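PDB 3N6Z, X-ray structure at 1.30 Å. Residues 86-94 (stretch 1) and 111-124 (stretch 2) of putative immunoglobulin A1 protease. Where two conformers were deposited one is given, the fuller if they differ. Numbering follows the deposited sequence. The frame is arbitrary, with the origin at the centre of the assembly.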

# COMPACT_ATOMS: atom_id res chain seq x y z
N ASP A 86 -4.84 -16.34 -13.01
CA ASP A 86 -5.94 -15.60 -13.66
C ASP A 86 -6.41 -14.36 -12.93
O ASP A 86 -7.50 -13.83 -13.25
CB ASP A 86 -7.15 -16.55 -13.94
CG ASP A 86 -7.85 -17.04 -12.67
OD1 ASP A 86 -7.28 -16.96 -11.57
OD2 ASP A 86 -8.98 -17.57 -12.78
N TRP A 87 -5.64 -13.85 -11.96
CA TRP A 87 -6.11 -12.66 -11.26
C TRP A 87 -5.97 -11.43 -12.13
O TRP A 87 -4.89 -11.16 -12.65
CB TRP A 87 -5.31 -12.44 -10.00
CG TRP A 87 -5.94 -11.45 -9.09
CD1 TRP A 87 -5.64 -10.12 -8.99
CD2 TRP A 87 -6.95 -11.71 -8.12
NE1 TRP A 87 -6.41 -9.52 -8.02
CE2 TRP A 87 -7.19 -10.49 -7.44
CE3 TRP A 87 -7.65 -12.86 -7.71
CZ2 TRP A 87 -8.11 -10.40 -6.39
CZ3 TRP A 87 -8.56 -12.75 -6.67
CH2 TRP A 87 -8.80 -11.54 -6.05
N GLN A 88 -7.04 -10.65 -12.19
CA GLN A 88 -6.94 -9.25 -12.56
C GLN A 88 -7.61 -8.49 -11.41
O GLN A 88 -8.47 -9.01 -10.70
CB GLN A 88 -7.55 -8.98 -13.93
CG GLN A 88 -6.80 -9.74 -15.05
CD GLN A 88 -7.29 -9.42 -16.45
OE1 GLN A 88 -8.17 -8.58 -16.63
NE2 GLN A 88 -6.70 -10.06 -17.44
N SER A 89 -7.19 -7.25 -11.21
CA SER A 89 -7.62 -6.51 -10.05
C SER A 89 -9.13 -6.39 -9.94
O SER A 89 -9.84 -6.31 -10.96
CB SER A 89 -6.96 -5.15 -10.01
OG SER A 89 -7.46 -4.31 -11.03
N LEU A 90 -9.64 -6.42 -8.71
CA LEU A 90 -11.09 -6.49 -8.51
C LEU A 90 -11.85 -5.31 -9.07
O LEU A 90 -12.93 -5.49 -9.64
CB LEU A 90 -11.38 -6.66 -7.01
CG LEU A 90 -10.95 -7.99 -6.42
CD1 LEU A 90 -10.81 -7.93 -4.91
CD2 LEU A 90 -11.97 -9.07 -6.84
N ASN A 91 -11.27 -4.11 -8.90
CA ASN A 91 -11.99 -2.89 -9.28
C ASN A 91 -11.14 -1.94 -10.12
O ASN A 91 -11.35 -0.74 -10.10
CB ASN A 91 -12.49 -2.17 -8.04
CG ASN A 91 -13.48 -1.04 -8.34
OD1 ASN A 91 -14.39 -1.21 -9.17
ND2 ASN A 91 -13.31 0.09 -7.67
N GLY A 92 -10.20 -2.51 -10.88
CA GLY A 92 -9.32 -1.67 -11.70
C GLY A 92 -9.81 -1.23 -13.04
O GLY A 92 -9.19 -0.36 -13.65
N SER A 93 -10.90 -1.80 -13.52
CA SER A 93 -11.39 -1.47 -14.86
C SER A 93 -12.67 -0.62 -14.86
O SER A 93 -13.25 -0.32 -13.80
CB SER A 93 -11.54 -2.75 -15.66
OG SER A 93 -12.57 -3.56 -15.15
N GLY A 94 -13.09 -0.22 -16.06
CA GLY A 94 -14.29 0.57 -16.20
C GLY A 94 -14.16 1.87 -15.43
O GLY A 94 -13.07 2.44 -15.33
N ASN A 111 1.70 -15.65 -1.75
CA ASN A 111 2.03 -16.00 -3.14
C ASN A 111 1.05 -15.41 -4.16
O ASN A 111 0.76 -16.01 -5.20
CB ASN A 111 2.15 -17.54 -3.28
CG ASN A 111 3.17 -18.11 -2.31
OD1 ASN A 111 4.24 -17.52 -2.13
ND2 ASN A 111 2.84 -19.22 -1.66
N PHE A 112 0.50 -14.24 -3.84
CA PHE A 112 -0.35 -13.50 -4.77
C PHE A 112 0.47 -12.92 -5.90
O PHE A 112 1.49 -12.29 -5.66
CB PHE A 112 -1.09 -12.39 -4.00
CG PHE A 112 -1.75 -11.38 -4.89
CD1 PHE A 112 -2.72 -11.77 -5.79
CD2 PHE A 112 -1.46 -10.03 -4.78
CE1 PHE A 112 -3.33 -10.84 -6.62
CE2 PHE A 112 -2.07 -9.07 -5.61
CZ PHE A 112 -3.03 -9.49 -6.52
N LYS A 113 0.06 -13.19 -7.14
CA LYS A 113 0.71 -12.65 -8.33
C LYS A 113 -0.31 -11.96 -9.22
O LYS A 113 -1.40 -12.48 -9.44
CB LYS A 113 1.40 -13.77 -9.16
CG LYS A 113 2.54 -14.48 -8.52
CD LYS A 113 3.13 -15.51 -9.52
N CYS A 114 0.07 -10.82 -9.78
CA CYS A 114 -0.75 -10.16 -10.79
C CYS A 114 0.14 -9.27 -11.67
O CYS A 114 0.80 -8.36 -11.15
CB CYS A 114 -1.86 -9.32 -10.16
SG CYS A 114 -2.96 -8.55 -11.40
N SER A 115 0.11 -9.52 -12.97
CA SER A 115 0.86 -8.74 -13.95
C SER A 115 0.08 -8.56 -15.23
O SER A 115 0.69 -8.51 -16.33
CB SER A 115 2.22 -9.38 -14.26
OG SER A 115 2.04 -10.66 -14.81
N ALA A 116 -1.23 -8.45 -15.13
CA ALA A 116 -2.10 -8.30 -16.28
C ALA A 116 -3.34 -7.53 -15.89
O ALA A 116 -3.74 -7.54 -14.75
CB ALA A 116 -2.51 -9.67 -16.84
N GLY A 117 -3.96 -6.89 -16.87
CA GLY A 117 -5.19 -6.11 -16.67
C GLY A 117 -4.91 -4.72 -16.17
O GLY A 117 -3.76 -4.30 -16.04
N ASP A 118 -5.97 -3.98 -15.92
CA ASP A 118 -5.85 -2.63 -15.41
C ASP A 118 -5.44 -2.64 -13.94
O ASP A 118 -6.01 -3.38 -13.15
CB ASP A 118 -7.16 -1.87 -15.55
CG ASP A 118 -7.48 -1.50 -16.96
OD1 ASP A 118 -6.57 -1.55 -17.80
OD2 ASP A 118 -8.63 -1.12 -17.23
N TYR A 119 -4.48 -1.79 -13.60
CA TYR A 119 -3.98 -1.63 -12.23
C TYR A 119 -3.70 -2.96 -11.53
O TYR A 119 -4.31 -3.29 -10.51
CB TYR A 119 -4.92 -0.74 -11.40
CG TYR A 119 -4.98 0.65 -11.90
CD1 TYR A 119 -3.88 1.50 -11.77
CD2 TYR A 119 -6.12 1.15 -12.50
CE1 TYR A 119 -3.90 2.80 -12.24
CE2 TYR A 119 -6.14 2.47 -13.00
CZ TYR A 119 -5.05 3.28 -12.85
OH TYR A 119 -5.09 4.57 -13.33
N PRO A 120 -2.72 -3.71 -12.06
CA PRO A 120 -2.36 -4.98 -11.41
C PRO A 120 -2.03 -4.78 -9.93
O PRO A 120 -1.16 -3.98 -9.59
CB PRO A 120 -1.15 -5.46 -12.21
CG PRO A 120 -1.18 -4.74 -13.48
CD PRO A 120 -1.92 -3.46 -13.27
N SER A 121 -2.71 -5.53 -9.08
CA SER A 121 -2.80 -5.37 -7.66
C SER A 121 -4.00 -6.19 -7.19
O SER A 121 -4.76 -6.74 -8.00
CB SER A 121 -3.03 -3.90 -7.26
OG SER A 121 -4.28 -3.42 -7.72
N PHE A 122 -4.22 -6.25 -5.86
CA PHE A 122 -5.35 -7.01 -5.37
C PHE A 122 -6.67 -6.31 -5.75
O PHE A 122 -7.51 -6.90 -6.43
CB PHE A 122 -5.22 -7.28 -3.86
CG PHE A 122 -6.17 -8.34 -3.36
CD1 PHE A 122 -5.93 -9.69 -3.59
CD2 PHE A 122 -7.28 -7.99 -2.65
CE1 PHE A 122 -6.82 -10.68 -3.13
CE2 PHE A 122 -8.15 -8.97 -2.17
CZ PHE A 122 -7.89 -10.30 -2.40
N PHE A 123 -6.83 -5.05 -5.34
CA PHE A 123 -8.09 -4.32 -5.49
C PHE A 123 -8.18 -3.49 -6.77
O PHE A 123 -9.31 -3.16 -7.21
CB PHE A 123 -8.39 -3.42 -4.31
CG PHE A 123 -8.61 -4.16 -3.03
CD1 PHE A 123 -9.72 -4.95 -2.83
CD2 PHE A 123 -7.68 -4.08 -2.01
CE1 PHE A 123 -9.91 -5.65 -1.66
CE2 PHE A 123 -7.86 -4.75 -0.81
CZ PHE A 123 -8.99 -5.54 -0.64
N GLY A 124 -7.04 -3.03 -7.32
CA GLY A 124 -7.05 -2.12 -8.47
C GLY A 124 -7.30 -0.69 -8.06
O GLY A 124 -6.35 0.13 -8.03
O HOH W 1 -2.76 -14.44 -10.97
O HOH W 2 -8.43 -5.49 -15.86
O HOH W 3 -5.26 -6.16 -12.96
O HOH W 4 -9.26 1.19 -15.82

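Two loop-rich stretches are joined here chiefly through backbone carbonyls of the second, which accept hydrogen bonds from the first, while one tryptophan packs among aromatic side chains and waters fill the gaps.

Trp87, in the t rotamer, is buried and gives up the most surface. The edge of Phe112 meets one face of its indole, with planes at 86° and CE1 of Phe112 3.4 Å from CD1 of Trp87. The Phe122 ring lies nearly parallel to the six-membered ring but slid aside. Tryptophan suits this place because its polar edge is also used: NE1 donates to Phe122 O at 3.3 Å and, weakly, to Ser121 O at 3.2 Å. Cys114 SG sits at the indole edge, 3.9 Å from Trp87 CD1.

Phe122 O does double duty, also accepting from Leu90 N at 3.2 Å with a nearly straight geometry. Next along, Asn91 N donates to Phe123 O at 2.8 Å. Leu90 CD1 adds apolar contact, 4.0 Å from Phe122 CE2 and 3.8 Å from Phe123 CD1.

Ser89 points toward the second stretch, and its p rotamer brings OG within 2.7 Å of Asp118 O, to which it donates. A small side chain fits here, with Gly124 CA only 3.4 Å from Ser89 OG. The glycines follow the same rule of close approach: Gly92 CA and Gly124 CA are 4.0 Å apart, and a CB on either would clash with Ser89 OG. Positive phi further favours glycine at Gly124.

Toward the exposed side, water takes over. Water 3 accepts from Ser89 N and donates to the carbonyls of Ala116 and Asp118; water 4 donates to Gly92 O and Asp118 OD2. Water 1 similarly links Trp87 N to Lys113 O, joining backbones that do not bond directly.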